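Local coordinates for protein flavodoxin (PDB 5VEG) that probably serves as a low-potential electron donor to redox enzymes, carrying its electrons on a bound flavin mononucleotide, and is associated with a bacterial microcompartment, at residues A[45-50]-A[151-156]; A[102-107]-A[133-138]; A[115-120]-A[166-171]. All coordinates share one frame; numbering follows the deposited sequence.

Contact 1: A[45-50]-A[151-156]; sequences EEVANI and VKIDLE
Val47 and Ile153 make the apolar part of this contact, and they do it end on. Ile153 sets CG1 beside its backbone N (chi1 -73°) and runs on nearly extended, which pushes CD1 out as the tip of the chain. That methyl meets the forked end of Val47, coming closer to CG2, where Val47 CG2 and Ile153 CD1 are 3.8 Å apart, than to the other branch, where Val47 CG1 stands 4.2 Å from Ile153 CD1. Both residues are buried: Leu165 of helix 159-176 also packs on Ile153, and Ala117 and Ser119 of strand 113-120 lie against Val47.

In the flavodoxin fold, helix 43-56 comes directly after the phosphate-binding loop, and here it packs beside the edge strand 145-154 of the parallel sheet. Past the end of that strand, Leu155 touches the flavin mononucleotide.

The acidic part lies further out, toward solvent. Glu46 stretches out with CG anti to its backbone N (chi1 -165°) and passes slantwise over the chain of Glu156. Its OE1 rests on the aliphatic part, 3.7 Å from Glu156 CG, while Glu46 OE2 and Glu156 OE1 are 3.8 Å apart. The two carboxylate planes are turned 50° against each other. Two like charges this close would be expected to disfavour each other, perhaps raising the affinity of one for a proton. Pro157, next along the chain, also touches Glu46.

Contact 2: A[102-107]-A[133-138]; sequences DDLQST and DHFDDA. With CD (cadmium ion), chain E.
The carbonyl oxygen Asp103 O of helix 98-105 is gripped twice. Thr107 OG1 donates to Asp103 O over 2.7 Å. It meets the C=O at 148° and is tilted 31° out of the carbonyl plane. The backbone Ser106 N makes a weak bond to Asp103 O at 3.2 Å. The threonine hydroxyl thus ties the following residues back to Asp103. The side chain of Asp103 binds a cadmium ion through one oxygen, Asp103 OD2 at 2.4 Å from the metal, and Asp99 and a water are further ligands.

Across the contact the packing is apolar. Leu104 turns CG anti to its backbone N (chi1 -153°) and thereby carries CD2 to the rim of the Phe135 ring. The methyl lies in the ring plane, with Leu104 CD2 3.7 Å from Phe135 CD1, and the two side chains cross at about a right angle. This joins helices 98-105 and 130-141, which pack side by side on one face of the parallel sheet of the flavodoxin fold, in the layer opposite helices 43-56 and 159-176. Tyr101 of the first helix adds an edge-to-face pairing with Phe135.

Ala138 provides the closest backbone approach, its CA only 5.1 Å from Gln105 CA. Its small CB permits this, and meets the aliphatic stem of the glutamine, Gln105 CG to Ala138 CB being 3.6 Å. Leu104 CD2 reaches the same methyl more loosely, at 4.3 Å from Ala138 CB.

Contact 3: A[115-120]-A[166-171]; sequences GVAGSG and NKFAEG. With FMN (flavin mononucleotide), chain D.
Phe168 reaches from helix 166-171 to the backbone of strand 115-120. From CB the side chain leaves with CG anti to the backbone N (chi1 179°), which carries the ring away from the helix toward the strand. Phe168 CE1 lies 3.7 Å from Val116 N. The tip goes deepest: Phe168 CZ lies 3.4 Å from Gly115 C and 3.5 Å from Val116 N. Both peptide atoms sit at the ring edge, near its plane, so the ring drives its rim into the strand. Gly115, having no side chain, lets it come so near. A last, looser touch is Ala117 CB, 4.4 Å from Phe168 CZ, while Ala148 and Val151 of the edge strand also touch Phe168.

Val116 points the other way, to helix 130-141. Further along the strand, Ser119 OG accepts a hydrogen bond from the ribityl O4' of the flavin mononucleotide at 2.8 Å and is also hydrogen-bonded to Leu155 O.

Helix and strand segments run nearly antiparallel, at 166° with their axes 9.9 Å apart. This is one helix layer packed on the parallel sheet, half of the alpha/beta/alpha sandwich of flavodoxins; strand 113-120, next to the edge strand, ends at the flavin site with Ser119 and Gly120.

In the fold
All three contacts belong to one flavodoxin domain built round a parallel sheet of strand order 2-1-3-4-5. Contacts 1 and 3 lie on one face, their centres about 8 Å apart, and share neighbouring strands 145-154 and 113-120. Contact 2 joins two helices of the other face, 98-105 and 130-141, its centre about 20 Å from that of contact 1 and 17 Å from that of contact 3. Along the chain both its segments fall between those of contact 1, while contact 3 alternates with each of the others. Val116 packs on Phe135 and Asp136, and Lys152 pairs with Asp133. Strands 113-120 and 145-154 thus carry helices of both layers; Ser119, Gly120 and Leu155 at their ends belong to the flavin pocket.

Contact 1: A[45-50]-A[151-156]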
ATOM      1  N   GLU A  45      -9.573   2.839   1.659  1.00 30.10           N
ATOM      2  CA  GLU A  45      -9.502   2.750   3.112  1.00 31.70           C
ATOM      3  C   GLU A  45      -9.996   1.391   3.585  1.00 30.27           C
ATOM      4  O   GLU A  45      -9.436   0.808   4.522  1.00 29.67           O
ATOM      5  CB  GLU A  45     -10.312   3.875   3.753  1.00 31.93           C
ATOM      6  CG  GLU A  45     -10.396   3.748   5.250  1.00 33.96           C
ATOM      7  CD  GLU A  45     -11.119   4.903   5.911  1.00 41.30           C
ATOM      8  OE1 GLU A  45     -11.448   5.896   5.217  1.00 38.34           O
ATOM      9  OE2 GLU A  45     -11.333   4.811   7.142  1.00 44.27           O
ATOM     10  N   GLU A  46     -11.041   0.870   2.937  1.00 31.29           N
ATOM     11  CA  GLU A  46     -11.460  -0.507   3.186  1.00 31.54           C
ATOM     12  C   GLU A  46     -10.319  -1.484   2.921  1.00 31.36           C
ATOM     13  O   GLU A  46     -10.064  -2.384   3.733  1.00 32.00           O
ATOM     14  CB  GLU A  46     -12.681  -0.839   2.314  1.00 29.77           C
ATOM     15  CG  GLU A  46     -13.440  -2.079   2.705  1.00 42.34           C
ATOM     16  CD  GLU A  46     -14.750  -2.224   1.917  1.00 56.42           C
ATOM     17  OE1 GLU A  46     -15.160  -1.253   1.235  1.00 50.82           O
ATOM     18  OE2 GLU A  46     -15.372  -3.305   1.983  1.00 53.28           O
ATOM     19  N   VAL A  47      -9.605  -1.313   1.803  1.00 28.72           N
ATOM     20  CA  VAL A  47      -8.474  -2.196   1.496  1.00 27.87           C
ATOM     21  C   VAL A  47      -7.412  -2.094   2.586  1.00 26.09           C
ATOM     22  O   VAL A  47      -6.903  -3.106   3.081  1.00 27.51           O
ATOM     23  CB  VAL A  47      -7.883  -1.862   0.117  1.00 30.77           C
ATOM     24  CG1 VAL A  47      -6.538  -2.615  -0.111  1.00 23.82           C
ATOM     25  CG2 VAL A  47      -8.910  -2.164  -1.012  1.00 27.00           C
ATOM     26  N   ALA A  48      -7.058  -0.865   2.964  1.00 24.24           N
ATOM     27  CA  ALA A  48      -6.093  -0.674   4.047  1.00 27.17           C
ATOM     28  C   ALA A  48      -6.574  -1.332   5.344  1.00 27.12           C
ATOM     29  O   ALA A  48      -5.788  -1.981   6.046  1.00 29.05           O
ATOM     30  CB  ALA A  48      -5.837   0.822   4.244  1.00 22.43           C
ATOM     31  N   ASN A  49      -7.863  -1.184   5.670  1.00 31.07           N
ATOM     32  CA  ASN A  49      -8.414  -1.820   6.870  1.00 29.83           C
ATOM     33  C   ASN A  49      -8.223  -3.331   6.840  1.00 33.26           C
ATOM     34  O   ASN A  49      -7.858  -3.941   7.851  1.00 34.20           O
ATOM     35  CB  ASN A  49      -9.907  -1.503   7.011  1.00 28.87           C
ATOM     36  CG  ASN A  49     -10.196  -0.055   7.392  1.00 37.54           C
ATOM     37  OD1 ASN A  49      -9.301   0.720   7.748  1.00 36.09           O
ATOM     38  ND2 ASN A  49     -11.471   0.313   7.319  1.00 32.46           N
ATOM     39  N   ILE A  50      -8.498  -3.961   5.694  1.00 31.34           N
ATOM     40  CA  ILE A  50      -8.331  -5.407   5.593  1.00 26.14           C
ATOM     41  C   ILE A  50      -6.872  -5.791   5.788  1.00 31.00           C
ATOM     42  O   ILE A  50      -6.565  -6.794   6.438  1.00 30.87           O
ATOM     43  CB  ILE A  50      -8.875  -5.913   4.244  1.00 29.79           C
ATOM     44  CG1 ILE A  50     -10.390  -5.665   4.169  1.00 31.51           C
ATOM     45  CG2 ILE A  50      -8.530  -7.386   4.044  1.00 32.45           C
ATOM     46  CD1 ILE A  50     -10.987  -5.724   2.737  1.00 30.35           C
ATOM     47  N   VAL A 151      -1.309  -5.972  -5.226  1.00 25.47           N
ATOM     48  CA  VAL A 151      -2.693  -6.440  -5.294  1.00 25.32           C
ATOM     49  C   VAL A 151      -3.559  -5.348  -5.921  1.00 25.86           C
ATOM     50  O   VAL A 151      -3.644  -4.228  -5.402  1.00 25.67           O
ATOM     51  CB  VAL A 151      -3.233  -6.864  -3.921  1.00 30.50           C
ATOM     52  CG1 VAL A 151      -4.691  -7.260  -4.032  1.00 28.25           C
ATOM     53  CG2 VAL A 151      -2.425  -8.040  -3.383  1.00 29.45           C
ATOM     54  N   LYS A 152      -4.235  -5.695  -7.011  1.00 27.95           N
ATOM     55  CA  LYS A 152      -5.055  -4.771  -7.786  1.00 25.73           C
ATOM     56  C   LYS A 152      -6.504  -5.228  -7.692  1.00 29.77           C
ATOM     57  O   LYS A 152      -6.862  -6.294  -8.203  1.00 27.44           O
ATOM     58  CB  LYS A 152      -4.589  -4.716  -9.237  1.00 27.01           C
ATOM     59  CG  LYS A 152      -3.282  -3.963  -9.442  1.00 31.12           C
ATOM     60  CD  LYS A 152      -3.074  -3.727 -10.934  1.00 35.86           C
ATOM     61  CE  LYS A 152      -1.972  -2.725 -11.212  1.00 37.89           C
ATOM     62  NZ  LYS A 152      -2.007  -2.293 -12.643  1.00 32.73           N
ATOM     63  N   ILE A 153      -7.330  -4.425  -7.045  1.00 28.68           N
ATOM     64  CA  ILE A 153      -8.707  -4.791  -6.753  1.00 29.04           C
ATOM     65  C   ILE A 153      -9.636  -3.973  -7.640  1.00 28.03           C
ATOM     66  O   ILE A 153      -9.377  -2.792  -7.914  1.00 25.29           O
ATOM     67  CB  ILE A 153      -9.003  -4.579  -5.257  1.00 28.80           C
ATOM     68  CG1 ILE A 153      -8.300  -5.677  -4.451  1.00 30.28           C
ATOM     69  CG2 ILE A 153     -10.510  -4.566  -4.979  1.00 30.57           C
ATOM     70  CD1 ILE A 153      -7.939  -5.264  -3.039  1.00 35.27           C
ATOM     71  N   ASP A 154     -10.713  -4.607  -8.098  1.00 26.03           N
ATOM     72  CA  ASP A 154     -11.742  -3.922  -8.878  1.00 25.75           C
ATOM     73  C   ASP A 154     -12.841  -3.447  -7.928  1.00 27.95           C
ATOM     74  O   ASP A 154     -13.620  -4.257  -7.412  1.00 38.02           O
ATOM     75  CB  ASP A 154     -12.291  -4.846  -9.964  1.00 25.50           C
ATOM     76  CG  ASP A 154     -13.318  -4.156 -10.860  1.00 34.55           C
ATOM     77  OD1 ASP A 154     -13.016  -3.101 -11.450  1.00 31.58           O
ATOM     78  OD2 ASP A 154     -14.436  -4.679 -10.984  1.00 36.02           O
ATOM     79  N   LEU A 155     -12.890  -2.136  -7.689  1.00 26.96           N
ATOM     80  CA  LEU A 155     -13.958  -1.475  -6.928  1.00 28.50           C
ATOM     81  C   LEU A 155     -13.932  -2.008  -5.501  1.00 34.43           C
ATOM     82  O   LEU A 155     -12.873  -1.960  -4.845  1.00 32.79           O
ATOM     83  CB  LEU A 155     -15.299  -1.647  -7.665  1.00 30.21           C
ATOM     84  CG  LEU A 155     -15.460  -1.006  -9.039  1.00 29.52           C
ATOM     85  CD1 LEU A 155     -16.922  -1.092  -9.484  1.00 35.13           C
ATOM     86  CD2 LEU A 155     -14.983   0.445  -9.053  1.00 28.32           C
ATOM     87  N   GLU A 156     -15.056  -2.509  -4.966  1.00 33.38           N
ATOM     88  CA  GLU A 156     -15.097  -2.902  -3.571  1.00 35.27           C
ATOM     89  C   GLU A 156     -14.433  -4.260  -3.387  1.00 40.17           C
ATOM     90  O   GLU A 156     -14.564  -5.137  -4.246  1.00 36.16           O
ATOM     91  CB  GLU A 156     -16.533  -2.958  -3.066  1.00 40.45           C
ATOM     92  CG  GLU A 156     -16.802  -1.928  -1.987  1.00 52.27           C
ATOM     93  CD  GLU A 156     -18.157  -2.088  -1.341  1.00 63.60           C
ATOM     94  OE1 GLU A 156     -18.297  -2.985  -0.479  1.00 63.21           O
ATOM     95  OE2 GLU A 156     -19.071  -1.304  -1.684  1.00 54.87           O
TER

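Contact 2: A[102-107]-A[133-138]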
ATOM      1  N   ASP A 102       6.678  11.411  -3.915  1.00 32.99           N
ATOM      2  CA  ASP A 102       7.996  11.954  -4.239  1.00 30.95           C
ATOM      3  C   ASP A 102       8.979  11.762  -3.084  1.00 33.17           C
ATOM      4  O   ASP A 102      10.121  11.323  -3.293  1.00 36.57           O
ATOM      5  CB  ASP A 102       7.861  13.433  -4.612  1.00 33.61           C
ATOM      6  CG  ASP A 102       9.192  14.076  -4.984  1.00 47.19           C
ATOM      7  OD1 ASP A 102       9.875  13.576  -5.905  1.00 49.07           O
ATOM      8  OD2 ASP A 102       9.554  15.095  -4.356  1.00 51.20           O
ATOM      9  N   ASP A 103       8.548  12.049  -1.853  1.00 34.86           N
ATOM     10  CA  ASP A 103       9.433  11.860  -0.704  1.00 31.35           C
ATOM     11  C   ASP A 103       9.851  10.405  -0.538  1.00 33.09           C
ATOM     12  O   ASP A 103      10.969  10.126  -0.092  1.00 32.94           O
ATOM     13  CB  ASP A 103       8.754  12.338   0.572  1.00 30.60           C
ATOM     14  CG  ASP A 103       8.555  13.834   0.602  1.00 32.10           C
ATOM     15  OD1 ASP A 103       9.031  14.554  -0.309  1.00 35.38           O
ATOM     16  OD2 ASP A 103       7.911  14.275   1.559  1.00 32.67           O
ATOM     17  N   LEU A 104       8.963   9.471  -0.877  1.00 33.47           N
ATOM     18  CA  LEU A 104       9.276   8.051  -0.761  1.00 34.69           C
ATOM     19  C   LEU A 104      10.507   7.689  -1.584  1.00 34.75           C
ATOM     20  O   LEU A 104      11.435   7.035  -1.088  1.00 33.73           O
ATOM     21  CB  LEU A 104       8.068   7.235  -1.216  1.00 31.88           C
ATOM     22  CG  LEU A 104       7.804   5.837  -0.683  1.00 30.90           C
ATOM     23  CD1 LEU A 104       7.733   5.853   0.836  1.00 34.98           C
ATOM     24  CD2 LEU A 104       6.477   5.336  -1.306  1.00 29.17           C
ATOM     25  N   GLN A 105      10.538   8.133  -2.842  1.00 33.88           N
ATOM     26  CA  GLN A 105      11.654   7.839  -3.736  1.00 37.41           C
ATOM     27  C   GLN A 105      12.949   8.515  -3.328  1.00 41.54           C
ATOM     28  O   GLN A 105      14.017   8.081  -3.766  1.00 45.55           O
ATOM     29  CB  GLN A 105      11.336   8.272  -5.158  1.00 40.61           C
ATOM     30  CG  GLN A 105       9.929   8.066  -5.569  1.00 40.66           C
ATOM     31  CD  GLN A 105       9.603   8.812  -6.841  1.00 40.76           C
ATOM     32  OE1 GLN A 105       8.511   9.357  -6.985  1.00 51.87           O
ATOM     33  NE2 GLN A 105      10.547   8.844  -7.770  1.00 48.26           N
ATOM     34  N   SER A 106      12.888   9.577  -2.536  1.00 40.07           N
ATOM     35  CA  SER A 106      14.091  10.257  -2.089  1.00 36.37           C
ATOM     36  C   SER A 106      14.654   9.665  -0.808  1.00 46.27           C
ATOM     37  O   SER A 106      15.714  10.109  -0.355  1.00 50.12           O
ATOM     38  CB  SER A 106      13.811  11.755  -1.887  1.00 40.31           C
ATOM     39  OG  SER A 106      13.084  12.294  -2.982  1.00 49.75           O
ATOM     40  N   THR A 107      13.985   8.677  -0.217  1.00 36.91           N
ATOM     41  CA  THR A 107      14.389   8.116   1.062  1.00 43.47           C
ATOM     42  C   THR A 107      15.081   6.773   0.858  1.00 39.98           C
ATOM     43  O   THR A 107      14.676   5.979   0.006  1.00 36.75           O
ATOM     44  CB  THR A 107      13.172   7.960   1.975  1.00 45.15           C
ATOM     45  OG1 THR A 107      12.449   9.196   2.005  1.00 49.09           O
ATOM     46  CG2 THR A 107      13.593   7.617   3.387  1.00 35.46           C
ATOM     47  N   ASP A 133       1.101   0.579  -9.494  1.00 24.91           N
ATOM     48  CA  ASP A 133       2.358   0.406 -10.213  1.00 25.05           C
ATOM     49  C   ASP A 133       3.337   1.527  -9.899  1.00 27.26           C
ATOM     50  O   ASP A 133       4.543   1.282  -9.759  1.00 29.69           O
ATOM     51  CB  ASP A 133       2.113   0.356 -11.720  1.00 28.00           C
ATOM     52  CG  ASP A 133       1.233  -0.800 -12.130  1.00 36.42           C
ATOM     53  OD1 ASP A 133       1.430  -1.902 -11.577  1.00 32.06           O
ATOM     54  OD2 ASP A 133       0.348  -0.607 -13.001  1.00 34.03           O
ATOM     55  N   HIS A 134       2.845   2.766  -9.788  1.00 24.13           N
ATOM     56  CA  HIS A 134       3.739   3.878  -9.461  1.00 24.82           C
ATOM     57  C   HIS A 134       4.346   3.719  -8.070  1.00 25.57           C
ATOM     58  O   HIS A 134       5.547   3.939  -7.881  1.00 29.11           O
ATOM     59  CB  HIS A 134       2.996   5.210  -9.567  1.00 26.08           C
ATOM     60  CG  HIS A 134       2.784   5.647 -10.978  1.00 36.03           C
ATOM     61  ND1 HIS A 134       1.557   6.054 -11.457  1.00 34.19           N
ATOM     62  CD2 HIS A 134       3.640   5.710 -12.024  1.00 32.20           C
ATOM     63  CE1 HIS A 134       1.673   6.371 -12.733  1.00 35.70           C
ATOM     64  NE2 HIS A 134       2.929   6.178 -13.097  1.00 32.43           N
ATOM     65  N   PHE A 135       3.531   3.360  -7.074  1.00 26.28           N
ATOM     66  CA  PHE A 135       4.085   3.244  -5.727  1.00 25.49           C
ATOM     67  C   PHE A 135       5.018   2.053  -5.605  1.00 30.62           C
ATOM     68  O   PHE A 135       6.015   2.121  -4.872  1.00 25.41           O
ATOM     69  CB  PHE A 135       2.976   3.173  -4.680  1.00 24.45           C
ATOM     70  CG  PHE A 135       2.539   4.527  -4.194  1.00 30.30           C
ATOM     71  CD1 PHE A 135       3.284   5.208  -3.228  1.00 24.28           C
ATOM     72  CD2 PHE A 135       1.417   5.141  -4.729  1.00 26.51           C
ATOM     73  CE1 PHE A 135       2.900   6.455  -2.788  1.00 28.23           C
ATOM     74  CE2 PHE A 135       1.021   6.400  -4.296  1.00 26.88           C
ATOM     75  CZ  PHE A 135       1.763   7.060  -3.324  1.00 30.33           C
ATOM     76  N   ASP A 136       4.718   0.963  -6.314  1.00 26.74           N
ATOM     77  CA  ASP A 136       5.630  -0.173  -6.317  1.00 26.42           C
ATOM     78  C   ASP A 136       6.978   0.218  -6.913  1.00 33.84           C
ATOM     79  O   ASP A 136       8.038  -0.116  -6.361  1.00 32.63           O
ATOM     80  CB  ASP A 136       5.021  -1.347  -7.082  1.00 29.59           C
ATOM     81  CG  ASP A 136       5.716  -2.657  -6.762  1.00 35.38           C
ATOM     82  OD1 ASP A 136       6.858  -2.826  -7.211  1.00 39.81           O
ATOM     83  OD2 ASP A 136       5.136  -3.495  -6.040  1.00 40.73           O
ATOM     84  N   ASP A 137       6.956   0.938  -8.036  1.00 31.67           N
ATOM     85  CA  ASP A 137       8.195   1.484  -8.584  1.00 37.24           C
ATOM     86  C   ASP A 137       8.881   2.431  -7.597  1.00 30.80           C
ATOM     87  O   ASP A 137      10.107   2.406  -7.461  1.00 33.36           O
ATOM     88  CB  ASP A 137       7.912   2.203  -9.905  1.00 38.14           C
ATOM     89  CG  ASP A 137       7.674   1.233 -11.061  1.00 35.88           C
ATOM     90  OD1 ASP A 137       7.981   0.029 -10.921  1.00 42.27           O
ATOM     91  OD2 ASP A 137       7.190   1.681 -12.114  1.00 39.01           O
ATOM     92  N   ALA A 138       8.122   3.287  -6.908  1.00 28.81           N
ATOM     93  CA  ALA A 138       8.775   4.219  -5.991  1.00 31.59           C
ATOM     94  C   ALA A 138       9.497   3.475  -4.874  1.00 38.68           C
ATOM     95  O   ALA A 138      10.615   3.847  -4.481  1.00 35.53           O
ATOM     96  CB  ALA A 138       7.767   5.201  -5.402  1.00 24.95           C
TER
HETATM   97 CD    CD E 202       7.422  16.633   1.564  1.00 33.25          CD
HETATM   98  O   HOH W   1       6.875  16.094   3.999  1.00 39.87           O

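Contact 3: A[115-120]-A[166-171]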
ATOM      1  N   GLY A 115       4.744  -3.422   0.392  1.00 22.87           N
ATOM      2  CA  GLY A 115       3.723  -3.982  -0.480  1.00 22.86           C
ATOM      3  C   GLY A 115       2.805  -2.859  -0.894  1.00 23.63           C
ATOM      4  O   GLY A 115       2.639  -1.875  -0.167  1.00 24.84           O
ATOM      5  N   VAL A 116       2.232  -2.976  -2.083  1.00 24.27           N
ATOM      6  CA  VAL A 116       1.328  -1.946  -2.579  1.00 20.39           C
ATOM      7  C   VAL A 116       0.034  -2.611  -3.029  1.00 24.54           C
ATOM      8  O   VAL A 116       0.049  -3.706  -3.606  1.00 20.17           O
ATOM      9  CB  VAL A 116       1.966  -1.114  -3.720  1.00 21.43           C
ATOM     10  CG1 VAL A 116       0.996  -0.049  -4.182  1.00 23.35           C
ATOM     11  CG2 VAL A 116       3.247  -0.412  -3.248  1.00 25.64           C
ATOM     12  N   ALA A 117      -1.092  -1.967  -2.724  1.00 24.74           N
ATOM     13  CA  ALA A 117      -2.391  -2.494  -3.111  1.00 25.93           C
ATOM     14  C   ALA A 117      -3.280  -1.327  -3.519  1.00 23.57           C
ATOM     15  O   ALA A 117      -3.002  -0.170  -3.195  1.00 25.76           O
ATOM     16  CB  ALA A 117      -3.018  -3.321  -1.968  1.00 21.48           C
ATOM     17  N   GLY A 118      -4.352  -1.625  -4.250  1.00 24.73           N
ATOM     18  CA  GLY A 118      -5.240  -0.563  -4.667  1.00 22.96           C
ATOM     19  C   GLY A 118      -6.580  -1.092  -5.124  1.00 26.51           C
ATOM     20  O   GLY A 118      -6.684  -2.210  -5.634  1.00 22.20           O
ATOM     21  N   SER A 119      -7.605  -0.284  -4.911  1.00 26.08           N
ATOM     22  CA  SER A 119      -8.901  -0.508  -5.536  1.00 24.52           C
ATOM     23  C   SER A 119      -9.043   0.496  -6.671  1.00 25.71           C
ATOM     24  O   SER A 119      -8.764   1.687  -6.492  1.00 23.75           O
ATOM     25  CB  SER A 119     -10.047  -0.344  -4.531  1.00 28.09           C
ATOM     26  OG  SER A 119     -11.274  -0.099  -5.210  1.00 28.89           O
ATOM     27  N   GLY A 120      -9.426   0.004  -7.843  1.00 25.16           N
ATOM     28  CA  GLY A 120      -9.632   0.857  -8.983  1.00 22.62           C
ATOM     29  C   GLY A 120     -10.779   0.277  -9.792  1.00 22.90           C
ATOM     30  O   GLY A 120     -11.607  -0.472  -9.268  1.00 28.42           O
ATOM     31  N   ASN A 166      -5.017 -11.233   2.353  1.00 34.39           N
ATOM     32  CA  ASN A 166      -4.437 -12.009   3.444  1.00 33.13           C
ATOM     33  C   ASN A 166      -3.113 -12.637   3.037  1.00 32.82           C
ATOM     34  O   ASN A 166      -2.154 -12.626   3.815  1.00 36.26           O
ATOM     35  CB  ASN A 166      -5.417 -13.088   3.898  1.00 33.04           C
ATOM     36  CG  ASN A 166      -6.269 -12.637   5.045  1.00 51.43           C
ATOM     37  OD1 ASN A 166      -7.368 -12.111   4.848  1.00 58.11           O
ATOM     38  ND2 ASN A 166      -5.766 -12.825   6.264  1.00 54.49           N
ATOM     39  N   LYS A 167      -3.042 -13.221   1.838  1.00 33.05           N
ATOM     40  CA  LYS A 167      -1.759 -13.730   1.360  1.00 36.05           C
ATOM     41  C   LYS A 167      -0.738 -12.606   1.234  1.00 33.30           C
ATOM     42  O   LYS A 167       0.438 -12.781   1.578  1.00 33.51           O
ATOM     43  CB  LYS A 167      -1.945 -14.453   0.024  1.00 30.03           C
ATOM     44  CG  LYS A 167      -2.764 -15.741   0.157  1.00 44.41           C
ATOM     45  CD  LYS A 167      -3.238 -16.294  -1.192  1.00 59.39           C
ATOM     46  CE  LYS A 167      -3.767 -17.729  -1.053  1.00 60.78           C
ATOM     47  NZ  LYS A 167      -4.392 -18.247  -2.303  1.00 65.75           N
ATOM     48  N   PHE A 168      -1.172 -11.454   0.710  1.00 29.63           N
ATOM     49  CA  PHE A 168      -0.369 -10.235   0.710  1.00 29.49           C
ATOM     50  C   PHE A 168       0.249  -9.986   2.086  1.00 28.48           C
ATOM     51  O   PHE A 168       1.474  -9.911   2.219  1.00 30.31           O
ATOM     52  CB  PHE A 168      -1.274  -9.085   0.263  1.00 28.57           C
ATOM     53  CG  PHE A 168      -0.628  -7.724   0.217  1.00 28.06           C
ATOM     54  CD1 PHE A 168       0.208  -7.362  -0.836  1.00 23.94           C
ATOM     55  CD2 PHE A 168      -0.956  -6.770   1.167  1.00 29.47           C
ATOM     56  CE1 PHE A 168       0.756  -6.100  -0.903  1.00 24.85           C
ATOM     57  CE2 PHE A 168      -0.414  -5.484   1.114  1.00 31.11           C
ATOM     58  CZ  PHE A 168       0.435  -5.143   0.074  1.00 27.08           C
ATOM     59  N   ALA A 169      -0.586  -9.920   3.132  1.00 28.20           N
ATOM     60  CA  ALA A 169      -0.082  -9.688   4.488  1.00 32.73           C
ATOM     61  C   ALA A 169       0.856 -10.798   4.953  1.00 34.29           C
ATOM     62  O   ALA A 169       1.888 -10.524   5.578  1.00 34.76           O
ATOM     63  CB  ALA A 169      -1.245  -9.551   5.466  1.00 33.63           C
ATOM     64  N   GLU A 170       0.495 -12.063   4.691  1.00 32.83           N
ATOM     65  CA  GLU A 170       1.364 -13.177   5.057  1.00 33.01           C
ATOM     66  C   GLU A 170       2.723 -13.054   4.384  1.00 34.50           C
ATOM     67  O   GLU A 170       3.760 -13.322   5.005  1.00 40.04           O
ATOM     68  CB  GLU A 170       0.704 -14.507   4.675  1.00 42.19           C
ATOM     69  CG  GLU A 170      -0.598 -14.814   5.407  1.00 48.57           C
ATOM     70  CD  GLU A 170      -1.320 -16.016   4.814  1.00 56.79           C
ATOM     71  OE1 GLU A 170      -2.571 -16.061   4.869  1.00 53.81           O
ATOM     72  OE2 GLU A 170      -0.626 -16.910   4.283  1.00 55.34           O
ATOM     73  N   GLY A 171       2.736 -12.651   3.110  1.00 35.18           N
ATOM     74  CA  GLY A 171       3.993 -12.470   2.403  1.00 27.83           C
ATOM     75  C   GLY A 171       4.874 -11.406   3.035  1.00 31.05           C
ATOM     76  O   GLY A 171       6.089 -11.590   3.164  1.00 36.68           O
TER
HETATM   77  N1  FMN D 201      -9.690   3.562 -11.637  1.00 28.61           N
HETATM   78  C2  FMN D 201      -8.566   3.059 -12.260  1.00 26.68           C
HETATM   79  O2  FMN D 201      -8.128   1.963 -11.924  1.00 26.30           O
HETATM   80  N3  FMN D 201      -7.945   3.773 -13.263  1.00 26.36           N
HETATM   81  C4  FMN D 201      -8.441   4.999 -13.657  1.00 26.62           C
HETATM   82  O4  FMN D 201      -7.863   5.614 -14.548  1.00 30.30           O
HETATM   83  C4A FMN D 201      -9.580   5.518 -13.041  1.00 26.60           C
HETATM   84  N5  FMN D 201     -10.098   6.746 -13.415  1.00 29.94           N
HETATM   85  C5A FMN D 201     -11.231   7.226 -12.769  1.00 32.47           C
HETATM   86  C6  FMN D 201     -11.783   8.461 -13.127  1.00 41.91           C
HETATM   87  C7  FMN D 201     -12.926   8.939 -12.474  1.00 36.20           C
HETATM   88  C7M FMN D 201     -13.528  10.265 -12.854  1.00 34.70           C
HETATM   89  C8  FMN D 201     -13.526   8.182 -11.475  1.00 36.61           C
HETATM   90  C8M FMN D 201     -14.757   8.696 -10.780  1.00 35.59           C
HETATM   91  C9  FMN D 201     -12.987   6.950 -11.116  1.00 28.54           C
HETATM   92  C9A FMN D 201     -11.838   6.487 -11.757  1.00 31.14           C
HETATM   93  N10 FMN D 201     -11.311   5.271 -11.380  1.00 27.14           N
HETATM   94  C10 FMN D 201     -10.198   4.785 -12.028  1.00 28.83           C
HETATM   95  C1' FMN D 201     -12.014   4.458 -10.333  1.00 26.14           C
HETATM   96  C2' FMN D 201     -11.557   4.598  -8.888  1.00 29.21           C
HETATM   97  O2' FMN D 201     -10.181   4.322  -8.824  1.00 29.62           O
HETATM   98  C3' FMN D 201     -12.308   3.504  -8.151  1.00 31.24           C
HETATM   99  O3' FMN D 201     -13.694   3.783  -8.087  1.00 31.22           O
HETATM  100  C4' FMN D 201     -11.790   3.284  -6.744  1.00 28.19           C
HETATM  101  O4' FMN D 201     -12.479   2.192  -6.190  1.00 25.70           O
HETATM  102  C5' FMN D 201     -12.065   4.500  -5.876  1.00 29.45           C
HETATM  103  O5' FMN D 201     -11.386   4.282  -4.657  1.00 30.96           O
HETATM  104  P   FMN D 201     -11.773   5.123  -3.338  1.00 29.93           P
HETATM  105  O1P FMN D 201     -13.187   4.754  -2.948  1.00 32.54           O
HETATM  106  O2P FMN D 201     -10.809   4.685  -2.249  1.00 30.55           O
HETATM  107  O3P FMN D 201     -11.715   6.594  -3.620  1.00 29.91           O